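Local coordinates for mandelate racemase / muconate lactonizing enzyme family protein (Agrobacterium tumefaciens, PDB 4DXK) that probably catalyses a metal-dependent reaction, perhaps of lyase type, as a member of the mandelate racemase branch of the enolase superfamily, at residues M171-D177 / D212-H218; T238-P244 / A262-E268; I115-T120 / L340-R346; A226-K231 / R255-P261. All coordinates share one frame; numbering follows the deposited sequence.

Contact 1: M171-D177 / D212-H218; sequences MKIWPFD and DIMVEFH. With NA (sodium ion), chain C; PO4 (phosphate ion), chain B.
Lys-172 and Met-214 pair in register on two neighbouring parallel strands of the C-terminal barrel, beside the metal site. The strand axes come within 4.7 Å, and their hydrogen bonds run in turn from Met-171 N to Asp-212 O, Met-214 N to Met-171 O, Ile-173 N to Met-214 O and Glu-216 N to Ile-173 O; the last is practically straight (179°). On the side that faces the metal, Lys-172 crosses Met-214 at roughly a right angle, its CG resting 3.7 Å from Met-214 CB. A bend at chi3 (80°) then brings NZ to phosphate O1 at 2.7 Å, and Glu-242 and Tyr-118 also hold this ammonium. Glu-216 is divided in its tasks: OE2 binds sodium at 2.2 Å, whereas OE1 accepts the backbone N-H of His-218 and a proton from water 3. Beyond the strand ends, Asp-177 OD2 offers its syn lone pair to His-218 ND1 at 2.6 Å, nearly in the imidazole plane. That grip presents the imidazole edge, through CE1, over the indole face of Trp-174 (CE1 to CG 3.7 Å), an edge-to-face pair with planes 63° apart. His-218 NE2 makes a weak bond to phosphate O4. A metal-ligand glutamate at a strand's C-terminal end, flanked by a lysine from the preceding strand, is consistent with the active-site mouth of mandelate racemase and muconate lactonizing enzyme barrels.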
# COMPACT_ATOMS: atom_id res chain seq x y z
N MET A 171 35.04 2.44 -15.37
CA MET A 171 35.15 3.81 -15.84
C MET A 171 33.77 4.43 -15.89
O MET A 171 32.77 3.74 -16.16
CB MET A 171 35.81 3.85 -17.22
CG MET A 171 34.98 3.18 -18.31
SD MET A 171 35.87 2.97 -19.87
CE MET A 171 35.95 4.66 -20.44
N LYS A 172 33.71 5.73 -15.64
CA LYS A 172 32.44 6.45 -15.62
C LYS A 172 32.45 7.53 -16.68
O LYS A 172 33.42 8.28 -16.80
CB LYS A 172 32.17 7.05 -14.24
CG LYS A 172 30.80 7.70 -14.11
CD LYS A 172 30.36 7.87 -12.64
CE LYS A 172 31.00 9.08 -12.00
NZ LYS A 172 30.61 9.19 -10.56
N ILE A 173 31.38 7.59 -17.47
CA ILE A 173 31.26 8.56 -18.56
C ILE A 173 29.90 9.26 -18.50
O ILE A 173 28.96 8.76 -17.88
CB ILE A 173 31.47 7.89 -19.94
CG1 ILE A 173 30.42 6.80 -20.18
CG2 ILE A 173 32.87 7.31 -20.04
CD1 ILE A 173 30.46 6.22 -21.59
N TRP A 174 29.82 10.43 -19.11
CA TRP A 174 28.57 11.20 -19.14
C TRP A 174 28.27 11.76 -20.53
O TRP A 174 28.25 12.98 -20.73
CB TRP A 174 28.57 12.32 -18.08
CG TRP A 174 29.83 13.15 -17.97
CD1 TRP A 174 30.10 14.32 -18.61
CD2 TRP A 174 30.95 12.88 -17.13
NE1 TRP A 174 31.34 14.79 -18.23
CE2 TRP A 174 31.88 13.92 -17.32
CE3 TRP A 174 31.27 11.86 -16.24
CZ2 TRP A 174 33.11 13.97 -16.66
CZ3 TRP A 174 32.48 11.90 -15.57
CH2 TRP A 174 33.39 12.95 -15.79
N PRO A 175 28.01 10.87 -21.50
CA PRO A 175 27.86 11.30 -22.89
C PRO A 175 26.48 11.89 -23.20
O PRO A 175 26.29 12.33 -24.34
CB PRO A 175 28.08 10.01 -23.68
CG PRO A 175 27.60 8.94 -22.78
CD PRO A 175 27.93 9.40 -21.37
N PHE A 176 25.56 11.93 -22.24
CA PHE A 176 24.23 12.48 -22.49
C PHE A 176 24.09 13.94 -22.07
O PHE A 176 23.04 14.56 -22.30
CB PHE A 176 23.16 11.63 -21.78
CG PHE A 176 23.10 10.21 -22.26
CD1 PHE A 176 22.33 9.87 -23.36
CD2 PHE A 176 23.84 9.22 -21.63
CE1 PHE A 176 22.29 8.55 -23.83
CE2 PHE A 176 23.80 7.90 -22.09
CZ PHE A 176 23.03 7.58 -23.18
N ASP A 177 25.12 14.50 -21.44
CA ASP A 177 25.01 15.84 -20.88
C ASP A 177 24.79 16.91 -21.96
O ASP A 177 24.04 17.85 -21.76
CB ASP A 177 26.24 16.21 -20.04
CG ASP A 177 26.29 15.49 -18.70
OD1 ASP A 177 25.60 14.46 -18.50
OD2 ASP A 177 27.05 15.96 -17.83
N ASP A 212 33.71 -2.47 -16.38
CA ASP A 212 32.42 -1.97 -15.90
C ASP A 212 32.25 -0.54 -16.40
O ASP A 212 33.19 0.26 -16.31
CB ASP A 212 32.35 -1.97 -14.37
CG ASP A 212 32.43 -3.37 -13.77
OD1 ASP A 212 31.82 -4.30 -14.34
OD2 ASP A 212 33.10 -3.51 -12.73
N ILE A 213 31.09 -0.21 -16.95
CA ILE A 213 30.84 1.14 -17.43
C ILE A 213 29.75 1.77 -16.58
O ILE A 213 28.58 1.36 -16.62
CB ILE A 213 30.40 1.18 -18.91
CG1 ILE A 213 31.38 0.42 -19.80
CG2 ILE A 213 30.26 2.63 -19.37
CD1 ILE A 213 30.91 0.29 -21.25
N MET A 214 30.14 2.78 -15.81
CA MET A 214 29.21 3.58 -15.03
C MET A 214 28.73 4.74 -15.87
O MET A 214 29.51 5.31 -16.65
CB MET A 214 29.92 4.12 -13.79
CG MET A 214 30.33 3.04 -12.82
SD MET A 214 31.92 3.41 -12.09
CE MET A 214 32.12 1.98 -11.03
N VAL A 215 27.45 5.10 -15.74
CA VAL A 215 26.91 6.22 -16.48
C VAL A 215 26.50 7.30 -15.51
O VAL A 215 25.72 7.05 -14.58
CB VAL A 215 25.71 5.82 -17.33
CG1 VAL A 215 25.32 6.97 -18.24
CG2 VAL A 215 26.03 4.57 -18.14
N GLU A 216 27.04 8.48 -15.73
CA GLU A 216 26.72 9.66 -14.96
C GLU A 216 25.74 10.52 -15.77
O GLU A 216 25.98 10.75 -16.95
CB GLU A 216 28.01 10.45 -14.77
CG GLU A 216 27.80 11.84 -14.31
CD GLU A 216 27.41 11.85 -12.87
OE1 GLU A 216 26.20 11.87 -12.57
OE2 GLU A 216 28.34 11.79 -12.04
N PHE A 217 24.67 10.99 -15.14
CA PHE A 217 23.71 11.88 -15.79
C PHE A 217 23.64 13.28 -15.19
O PHE A 217 22.95 14.15 -15.73
CB PHE A 217 22.31 11.26 -15.76
CG PHE A 217 22.18 10.01 -16.57
CD1 PHE A 217 22.06 10.06 -17.95
CD2 PHE A 217 22.18 8.76 -15.95
CE1 PHE A 217 21.93 8.91 -18.70
CE2 PHE A 217 22.05 7.60 -16.70
CZ PHE A 217 21.92 7.67 -18.07
N HIS A 218 24.31 13.47 -14.07
CA HIS A 218 24.38 14.78 -13.41
C HIS A 218 23.01 15.41 -13.14
O HIS A 218 22.88 16.63 -13.12
CB HIS A 218 25.24 15.74 -14.24
CG HIS A 218 26.70 15.41 -14.21
ND1 HIS A 218 27.47 15.29 -15.35
CD2 HIS A 218 27.54 15.17 -13.17
CE1 HIS A 218 28.72 15.01 -15.01
NE2 HIS A 218 28.78 14.93 -13.69
NA NA C . 28.51 12.21 -9.92
P PO4 B . 31.53 12.68 -10.87
O1 PO4 B . 30.55 11.87 -10.04
O2 PO4 B . 31.75 14.04 -10.23
O3 PO4 B . 32.88 12.02 -10.98
O4 PO4 B . 30.97 12.88 -12.26
O HOH W 1 25.45 11.81 -19.42
O HOH W 2 22.90 13.83 -18.57
O HOH W 3 26.32 12.95 -10.20
O HOH W 4 29.19 14.42 -10.43

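Contact 2: T238-P244 / A262-E268; sequences TFWHEDP and APISASE. With NA (sodium ion), chain C.
His-241 and Ile-264 stand side by side on parallel strands whose axes approach to 4.4 Å at 40°, joined by bonds from His-241 N to Pro-263 O, Ser-265 N to His-241 O and Asp-243 N to Ser-265 O. Two small side chains lie over aromatic faces. Ser-265 CB sits 3.5 Å from the centroid of the Trp-240 five-membered ring, close to the ring normal, and Ala-262 CB covers the His-241 imidazole in the same CH-pi manner, 3.7 Å from its centroid. The imidazole is held through NE2, which shares a 2.7 Å hydrogen bond with Thr-238 OG1, and through ND1, which meets Tyr-256. At the C-terminal ends the chemistry turns acidic. With CG anti to the backbone nitrogen (chi1 -177°) and the rest of the chain extended, Glu-242 reaches the sodium through OE2 at 2.3 Å; its OE1 accepts from Trp-240 NE1 and forms a salt bridge with Lys-172. Glu-268 arrives across it, binding the same ion through OE1, also at 2.3 Å, while OE2 is held by water 4 and by Tyr-71 of a neighbouring subunit. Their carboxylate planes stand 70° apart. One shell further out, Ser-267 OG, following a cis peptide bond, donates to Asp-243 OD1 at 2.6 Å, and Asp-243 OD2 takes protons from waters 3 and 5. The two metal-bound oxygens, Glu-242 OE2 and Glu-268 OE1, are only 3.3 Å apart, which implies that the cation probably offsets their mutual repulsion, perhaps with help from Lys-172.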
# COMPACT_ATOMS: atom_id res chain seq x y z
N THR A 238 25.40 -1.74 -18.72
CA THR A 238 25.90 -0.68 -17.86
C THR A 238 25.89 -1.11 -16.39
O THR A 238 25.07 -1.93 -15.98
CB THR A 238 25.12 0.61 -18.07
OG1 THR A 238 23.72 0.35 -17.91
CG2 THR A 238 25.37 1.15 -19.47
N PHE A 239 26.80 -0.55 -15.61
CA PHE A 239 27.00 -0.98 -14.23
C PHE A 239 26.10 -0.24 -13.25
O PHE A 239 25.51 -0.84 -12.35
CB PHE A 239 28.47 -0.78 -13.85
CG PHE A 239 28.84 -1.37 -12.52
CD1 PHE A 239 28.90 -2.74 -12.35
CD2 PHE A 239 29.14 -0.54 -11.44
CE1 PHE A 239 29.25 -3.29 -11.12
CE2 PHE A 239 29.50 -1.08 -10.22
CZ PHE A 239 29.55 -2.46 -10.06
N TRP A 240 26.00 1.08 -13.42
CA TRP A 240 25.06 1.88 -12.64
C TRP A 240 24.64 3.10 -13.42
O TRP A 240 25.34 3.52 -14.35
CB TRP A 240 25.60 2.20 -11.25
CG TRP A 240 26.63 3.30 -11.05
CD1 TRP A 240 26.66 4.56 -11.61
CD2 TRP A 240 27.73 3.25 -10.13
NE1 TRP A 240 27.72 5.28 -11.09
CE2 TRP A 240 28.38 4.50 -10.18
CE3 TRP A 240 28.23 2.26 -9.28
CZ2 TRP A 240 29.52 4.78 -9.42
CZ3 TRP A 240 29.34 2.55 -8.51
CH2 TRP A 240 29.97 3.79 -8.58
N HIS A 241 23.49 3.66 -13.06
CA HIS A 241 22.97 4.88 -13.67
C HIS A 241 22.87 5.92 -12.57
O HIS A 241 21.99 5.83 -11.69
CB HIS A 241 21.60 4.64 -14.32
CG HIS A 241 21.67 3.78 -15.54
ND1 HIS A 241 20.55 3.37 -16.23
CD2 HIS A 241 22.72 3.25 -16.21
CE1 HIS A 241 20.90 2.63 -17.26
NE2 HIS A 241 22.22 2.53 -17.27
N GLU A 242 23.79 6.87 -12.60
CA GLU A 242 23.98 7.81 -11.50
C GLU A 242 23.22 9.10 -11.73
O GLU A 242 23.33 9.73 -12.80
CB GLU A 242 25.47 8.09 -11.33
CG GLU A 242 25.83 9.00 -10.17
CD GLU A 242 27.33 9.10 -9.96
OE1 GLU A 242 28.07 8.21 -10.43
OE2 GLU A 242 27.79 10.09 -9.35
N ASP A 243 22.45 9.51 -10.73
CA ASP A 243 21.69 10.76 -10.77
C ASP A 243 20.93 10.93 -12.09
O ASP A 243 21.08 11.94 -12.77
CB ASP A 243 22.61 11.94 -10.46
CG ASP A 243 23.06 11.95 -9.02
OD1 ASP A 243 22.30 11.46 -8.18
OD2 ASP A 243 24.17 12.45 -8.72
N PRO A 244 20.08 9.95 -12.43
CA PRO A 244 19.38 10.03 -13.72
C PRO A 244 18.38 11.18 -13.80
O PRO A 244 18.08 11.65 -14.90
CB PRO A 244 18.65 8.69 -13.79
CG PRO A 244 18.48 8.26 -12.35
CD PRO A 244 19.75 8.71 -11.70
N ALA A 262 20.02 -1.05 -15.14
CA ALA A 262 21.12 -0.94 -14.18
C ALA A 262 20.58 -0.31 -12.90
O ALA A 262 19.63 0.48 -12.96
CB ALA A 262 22.23 -0.08 -14.76
N PRO A 263 21.20 -0.62 -11.76
CA PRO A 263 20.77 0.02 -10.51
C PRO A 263 21.01 1.52 -10.55
O PRO A 263 21.93 2.01 -11.23
CB PRO A 263 21.68 -0.62 -9.45
CG PRO A 263 22.86 -1.13 -10.21
CD PRO A 263 22.32 -1.56 -11.54
N ILE A 264 20.16 2.24 -9.82
CA ILE A 264 20.34 3.66 -9.62
C ILE A 264 21.49 3.90 -8.67
O ILE A 264 21.57 3.29 -7.59
CB ILE A 264 19.07 4.27 -9.00
CG1 ILE A 264 17.88 4.11 -9.95
CG2 ILE A 264 19.27 5.74 -8.65
CD1 ILE A 264 16.55 4.40 -9.30
N SER A 265 22.39 4.80 -9.05
CA SER A 265 23.41 5.30 -8.16
C SER A 265 22.94 6.68 -7.69
O SER A 265 22.73 7.58 -8.51
CB SER A 265 24.72 5.38 -8.93
OG SER A 265 25.71 6.10 -8.27
N ALA A 266 22.74 6.84 -6.39
CA ALA A 266 22.17 8.06 -5.83
C ALA A 266 22.61 8.18 -4.38
O ALA A 266 22.63 7.17 -3.67
CB ALA A 266 20.64 8.00 -5.89
N SER A 267 23.00 9.38 -3.92
CA SER A 267 23.35 10.54 -4.74
C SER A 267 24.31 11.42 -3.96
O SER A 267 24.03 11.79 -2.81
CB SER A 267 22.14 11.38 -5.11
OG SER A 267 22.56 12.54 -5.82
N GLU A 268 25.40 11.83 -4.60
CA GLU A 268 26.32 12.82 -4.05
C GLU A 268 25.61 14.14 -3.72
O GLU A 268 26.11 14.94 -2.93
CB GLU A 268 27.46 13.08 -5.04
CG GLU A 268 26.99 13.78 -6.32
CD GLU A 268 28.02 13.80 -7.44
OE1 GLU A 268 28.68 12.78 -7.66
OE2 GLU A 268 28.16 14.86 -8.11
NA NA C . 28.51 12.21 -9.92
O HOH W 5 25.64 10.70 -7.17
O HOH W 3 26.32 12.95 -10.20
O HOH W 4 29.19 14.42 -10.43

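Contact 3: I115-T120 / L340-R346; sequences IRTYNT and LVQESVR
Thr-117 and Gln-342 meet where strand 115-118 runs beside the short 342-343 strand. Among the hydrogen bonds, two link the backbones, Gln-342 N to Arg-116 O at 2.9 Å and Ser-344 N to Tyr-118 O at 3.0 Å. A third comes from a side chain: Thr-117 OG1 donates to Gln-342 O at 2.6 Å in the carbonyl plane, placed there by a chi1 of -166° that sets OG1 opposite the backbone N. Buried Tyr-118 N, by contrast, has no partner in the model. Water adds two bridges, water 6 from Arg-116 NE to Leu-340 O and water 7 from Thr-120 N to Ser-344 O. The apolar contacts centre on the Tyr-118 ring. The extended chain of Glu-343 passes over one face, CG 3.8 Å from the ring centroid, and the carboxylate lies only 27° from the ring plane; the phenol oxygen itself is hydrogen-bonded to Lys-172 NZ. Nearer the strand start, Ile-115 CG2 packs on Gln-342 CB at 3.7 Å. Of the charged groups, Arg-116 turns to Thr-169 and Asp-212, and Glu-343 OE1 accepts from the succinimide at position 319. Such a pairing of the first barrel strand with the last is consistent with the closure of an enolase-superfamily (beta/alpha)7beta barrel.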
# COMPACT_ATOMS: atom_id res chain seq x y z
N ILE A 115 41.24 -0.71 -1.75
CA ILE A 115 39.95 -0.92 -2.39
C ILE A 115 40.06 -0.58 -3.86
O ILE A 115 40.82 0.30 -4.26
CB ILE A 115 38.82 -0.09 -1.71
CG1 ILE A 115 37.44 -0.53 -2.21
CG2 ILE A 115 39.05 1.40 -1.92
CD1 ILE A 115 36.29 0.16 -1.50
N ARG A 116 39.28 -1.28 -4.68
CA ARG A 116 39.24 -1.01 -6.10
C ARG A 116 38.84 0.44 -6.35
O ARG A 116 37.99 0.99 -5.65
CB ARG A 116 38.25 -1.95 -6.79
CG ARG A 116 38.28 -1.89 -8.31
CD ARG A 116 37.55 -3.09 -8.94
NE ARG A 116 36.10 -2.94 -8.90
CZ ARG A 116 35.32 -2.76 -9.97
NH1 ARG A 116 35.84 -2.72 -11.19
NH2 ARG A 116 34.01 -2.64 -9.82
N THR A 117 39.47 1.05 -7.34
CA THR A 117 39.12 2.40 -7.76
C THR A 117 38.45 2.41 -9.13
O THR A 117 38.41 1.38 -9.82
CB THR A 117 40.34 3.33 -7.76
OG1 THR A 117 39.92 4.70 -7.85
CG2 THR A 117 41.25 3.02 -8.93
N TYR A 118 37.88 3.54 -9.52
CA TYR A 118 37.43 3.76 -10.89
C TYR A 118 37.78 5.18 -11.29
O TYR A 118 37.95 6.04 -10.43
CB TYR A 118 35.93 3.49 -11.07
CG TYR A 118 34.96 4.51 -10.51
CD1 TYR A 118 34.53 5.59 -11.29
CD2 TYR A 118 34.42 4.36 -9.24
CE1 TYR A 118 33.61 6.50 -10.79
CE2 TYR A 118 33.51 5.28 -8.74
CZ TYR A 118 33.10 6.35 -9.52
OH TYR A 118 32.19 7.25 -9.02
N ASN A 119 37.89 5.40 -12.60
CA ASN A 119 38.20 6.72 -13.13
C ASN A 119 37.07 7.25 -14.01
O ASN A 119 36.27 6.48 -14.54
CB ASN A 119 39.49 6.69 -13.96
CG ASN A 119 40.74 6.49 -13.11
OD1 ASN A 119 40.72 6.64 -11.89
ND2 ASN A 119 41.84 6.15 -13.77
N THR A 120 37.03 8.56 -14.20
CA THR A 120 36.00 9.16 -15.05
C THR A 120 36.55 9.54 -16.42
O THR A 120 37.76 9.56 -16.64
CB THR A 120 35.38 10.39 -14.39
OG1 THR A 120 36.32 11.47 -14.39
CG2 THR A 120 34.96 10.07 -12.97
N LEU A 340 32.08 -0.32 -1.99
CA LEU A 340 32.20 -1.07 -3.24
C LEU A 340 33.42 -0.67 -4.05
O LEU A 340 34.17 -1.51 -4.53
CB LEU A 340 30.93 -0.84 -4.06
CG LEU A 340 30.84 -1.50 -5.44
CD1 LEU A 340 30.81 -3.01 -5.31
CD2 LEU A 340 29.61 -1.00 -6.17
N VAL A 341 33.56 0.64 -4.26
CA VAL A 341 34.67 1.21 -5.00
C VAL A 341 34.95 2.59 -4.44
O VAL A 341 34.06 3.21 -3.85
CB VAL A 341 34.35 1.38 -6.50
CG1 VAL A 341 34.48 0.06 -7.25
CG2 VAL A 341 32.95 1.98 -6.69
N GLN A 342 36.17 3.07 -4.64
CA GLN A 342 36.53 4.45 -4.30
C GLN A 342 36.99 5.18 -5.55
O GLN A 342 38.10 4.94 -6.03
CB GLN A 342 37.62 4.52 -3.23
CG GLN A 342 38.05 5.95 -2.94
CD GLN A 342 36.87 6.81 -2.51
OE1 GLN A 342 36.21 6.51 -1.52
NE2 GLN A 342 36.59 7.87 -3.28
N GLU A 343 36.13 6.05 -6.08
CA GLU A 343 36.45 6.90 -7.22
C GLU A 343 37.74 7.69 -7.01
O GLU A 343 38.00 8.16 -5.89
CB GLU A 343 35.31 7.90 -7.42
CG GLU A 343 35.46 8.73 -8.67
CD GLU A 343 34.36 9.75 -8.84
OE1 GLU A 343 33.88 10.30 -7.82
OE2 GLU A 343 33.98 10.01 -9.99
N SER A 344 38.53 7.85 -8.06
CA SER A 344 39.69 8.72 -7.95
C SER A 344 40.02 9.36 -9.28
O SER A 344 39.48 8.97 -10.32
CB SER A 344 40.90 7.96 -7.40
OG SER A 344 41.37 6.98 -8.32
N VAL A 345 40.90 10.35 -9.23
CA VAL A 345 41.37 11.09 -10.40
C VAL A 345 42.44 10.29 -11.12
O VAL A 345 43.35 9.74 -10.49
CB VAL A 345 41.99 12.44 -9.96
CG1 VAL A 345 42.67 13.13 -11.13
CG2 VAL A 345 40.93 13.34 -9.32
N ARG A 346 42.33 10.19 -12.44
CA ARG A 346 43.38 9.55 -13.21
C ARG A 346 44.69 10.31 -13.04
O ARG A 346 44.75 11.52 -13.26
CB ARG A 346 42.98 9.44 -14.68
CG ARG A 346 42.30 10.66 -15.24
CD ARG A 346 41.72 10.39 -16.62
NE ARG A 346 41.31 11.62 -17.29
CZ ARG A 346 42.11 12.34 -18.07
NH1 ARG A 346 41.65 13.45 -18.63
NH2 ARG A 346 43.36 11.96 -18.29
O HOH W 6 34.15 -3.30 -6.73
O HOH W 7 38.86 9.98 -12.63

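Contact 4: A226-K231 / R255-P261; sequences AMQIAK and RYAAVSP
The Tyr-256 ring is met at its edge by Ala-226 O, which lies near the ring plane 3.5 Å from CE1, and water 8 also lies in that plane beside the hydroxyl. Ala-230 CB comes to the ring at a slant, 3.8 Å from CZ, as does the Met-227 CG of the modelled conformer. A chi1 of -176°, which sets CG opposite the backbone N, carries the tyrosine ring toward helix 223-232, although its first bond does not point there. Around the ring the two helices run nearly parallel, 19° between their directions, with axes 9.4 Å apart. Val-259 crosses Met-227 at about a right angle, its CG2 3.7 Å from Met-227 CB. At the far end Ala-230 sits against Ser-260 and Pro-261: its O is 3.1 Å from Pro-261 CD, and its CB faces Ser-260. Arg-255 is anchored to Ala-285 of another subunit. A polar link between the helices is made by water 8, which donates to Ala-226 O at 2.8 Å and bonds Tyr-256 OH at 2.7 Å. Ala-226 O thus serves both the water and the helical N-H of Ala-230. Because the hydroxyl also hydrogen-bonds His-241 ND1, the phenol is probably held between the helix layer and barrel strand 240-242.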
# COMPACT_ATOMS: atom_id res chain seq x y z
N ALA A 226 14.62 10.38 -19.12
CA ALA A 226 15.51 9.52 -18.33
C ALA A 226 15.17 8.04 -18.52
O ALA A 226 16.07 7.21 -18.72
CB ALA A 226 15.45 9.91 -16.86
N MET A 227 13.88 7.70 -18.48
CA MET A 227 13.48 6.31 -18.67
C MET A 227 13.73 5.84 -20.10
O MET A 227 14.13 4.69 -20.31
CB MET A 227 12.01 6.09 -18.26
CG MET A 227 11.76 6.19 -16.76
SD MET A 227 10.12 5.67 -16.23
CE MET A 227 9.08 6.91 -17.02
N GLN A 228 13.52 6.72 -21.07
CA GLN A 228 13.80 6.40 -22.47
C GLN A 228 15.27 6.06 -22.67
O GLN A 228 15.62 5.07 -23.32
CB GLN A 228 13.41 7.61 -23.32
CG GLN A 228 13.63 7.45 -24.81
CD GLN A 228 13.33 8.73 -25.56
OE1 GLN A 228 12.86 9.71 -24.98
NE2 GLN A 228 13.58 8.72 -26.86
N ILE A 229 16.15 6.88 -22.10
CA ILE A 229 17.59 6.66 -22.18
C ILE A 229 17.99 5.37 -21.46
O ILE A 229 18.79 4.58 -21.98
CB ILE A 229 18.37 7.87 -21.60
CG1 ILE A 229 18.16 9.11 -22.48
CG2 ILE A 229 19.85 7.53 -21.44
CD1 ILE A 229 18.60 10.40 -21.81
N ALA A 230 17.42 5.15 -20.27
CA ALA A 230 17.73 3.96 -19.49
C ALA A 230 17.45 2.70 -20.31
O ALA A 230 18.29 1.80 -20.38
CB ALA A 230 16.93 3.93 -18.20
N LYS A 231 16.27 2.64 -20.92
CA LYS A 231 15.91 1.48 -21.73
C LYS A 231 16.88 1.29 -22.90
O LYS A 231 17.30 0.17 -23.20
CB LYS A 231 14.48 1.59 -22.25
CG LYS A 231 13.43 1.55 -21.15
CD LYS A 231 12.03 1.34 -21.69
CE LYS A 231 11.59 2.49 -22.58
NZ LYS A 231 10.30 2.20 -23.27
N ARG A 255 9.58 4.70 -10.44
CA ARG A 255 9.25 4.46 -11.83
C ARG A 255 10.49 4.25 -12.68
O ARG A 255 10.48 3.44 -13.61
CB ARG A 255 8.42 5.59 -12.37
CG ARG A 255 7.09 5.63 -11.68
CD ARG A 255 6.24 6.70 -12.23
NE ARG A 255 5.98 6.53 -13.65
CZ ARG A 255 5.27 7.40 -14.35
NH1 ARG A 255 4.79 8.47 -13.73
NH2 ARG A 255 5.05 7.21 -15.64
N TYR A 256 11.55 4.98 -12.37
CA TYR A 256 12.80 4.82 -13.09
C TYR A 256 13.34 3.41 -12.87
O TYR A 256 13.75 2.73 -13.81
CB TYR A 256 13.82 5.86 -12.63
CG TYR A 256 15.10 5.79 -13.42
CD1 TYR A 256 15.25 6.49 -14.60
CD2 TYR A 256 16.16 5.00 -12.99
CE1 TYR A 256 16.42 6.41 -15.35
CE2 TYR A 256 17.33 4.91 -13.72
CZ TYR A 256 17.46 5.63 -14.89
OH TYR A 256 18.62 5.53 -15.62
N ALA A 257 13.35 2.96 -11.62
CA ALA A 257 13.88 1.64 -11.29
C ALA A 257 13.08 0.52 -11.97
O ALA A 257 13.61 -0.56 -12.24
CB ALA A 257 13.91 1.43 -9.79
N ALA A 258 11.81 0.79 -12.26
CA ALA A 258 10.94 -0.19 -12.90
C ALA A 258 11.38 -0.52 -14.32
O ALA A 258 11.06 -1.61 -14.83
CB ALA A 258 9.50 0.31 -12.90
N VAL A 259 12.08 0.40 -14.98
CA VAL A 259 12.50 0.16 -16.35
C VAL A 259 14.02 0.14 -16.55
O VAL A 259 14.49 -0.27 -17.61
CB VAL A 259 11.90 1.20 -17.33
CG1 VAL A 259 10.39 1.19 -17.25
CG2 VAL A 259 12.45 2.59 -17.04
N SER A 260 14.79 0.56 -15.56
CA SER A 260 16.24 0.68 -15.75
C SER A 260 16.94 -0.68 -15.73
O SER A 260 16.70 -1.50 -14.85
CB SER A 260 16.85 1.58 -14.69
OG SER A 260 18.24 1.74 -14.93
N PRO A 261 17.82 -0.92 -16.72
CA PRO A 261 18.58 -2.17 -16.75
C PRO A 261 19.76 -2.18 -15.80
O PRO A 261 20.44 -3.20 -15.68
CB PRO A 261 19.08 -2.22 -18.20
CG PRO A 261 19.26 -0.78 -18.56
CD PRO A 261 18.09 -0.08 -17.90
O HOH W 8 18.65 7.28 -17.66

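Overall arrangement
Along the chain, contact 3 spans the longest loop and encloses the other three, contact 1 closes before contact 2 opens, and contacts 2 and 4 interleave. Contacts 1 and 2, with centres about 9 Å apart, share one parallel sheet in which strands 212-216 and 240-242 are neighbours, and together they supply the three glutamates of the sodium site. Contact 3, its centre about 14 Å from that of contact 1, joins it through Lys-172 and Tyr-118, bringing the barrel's first and last strands to the same site. Contact 4, centred about 11 Å from contact 2, packs the consecutive outer helices 223-232 and 253-259 against each other, and Tyr-256 ties them to strand 240-242; it does not touch contact 3, their nearest atoms being about 13 Å apart.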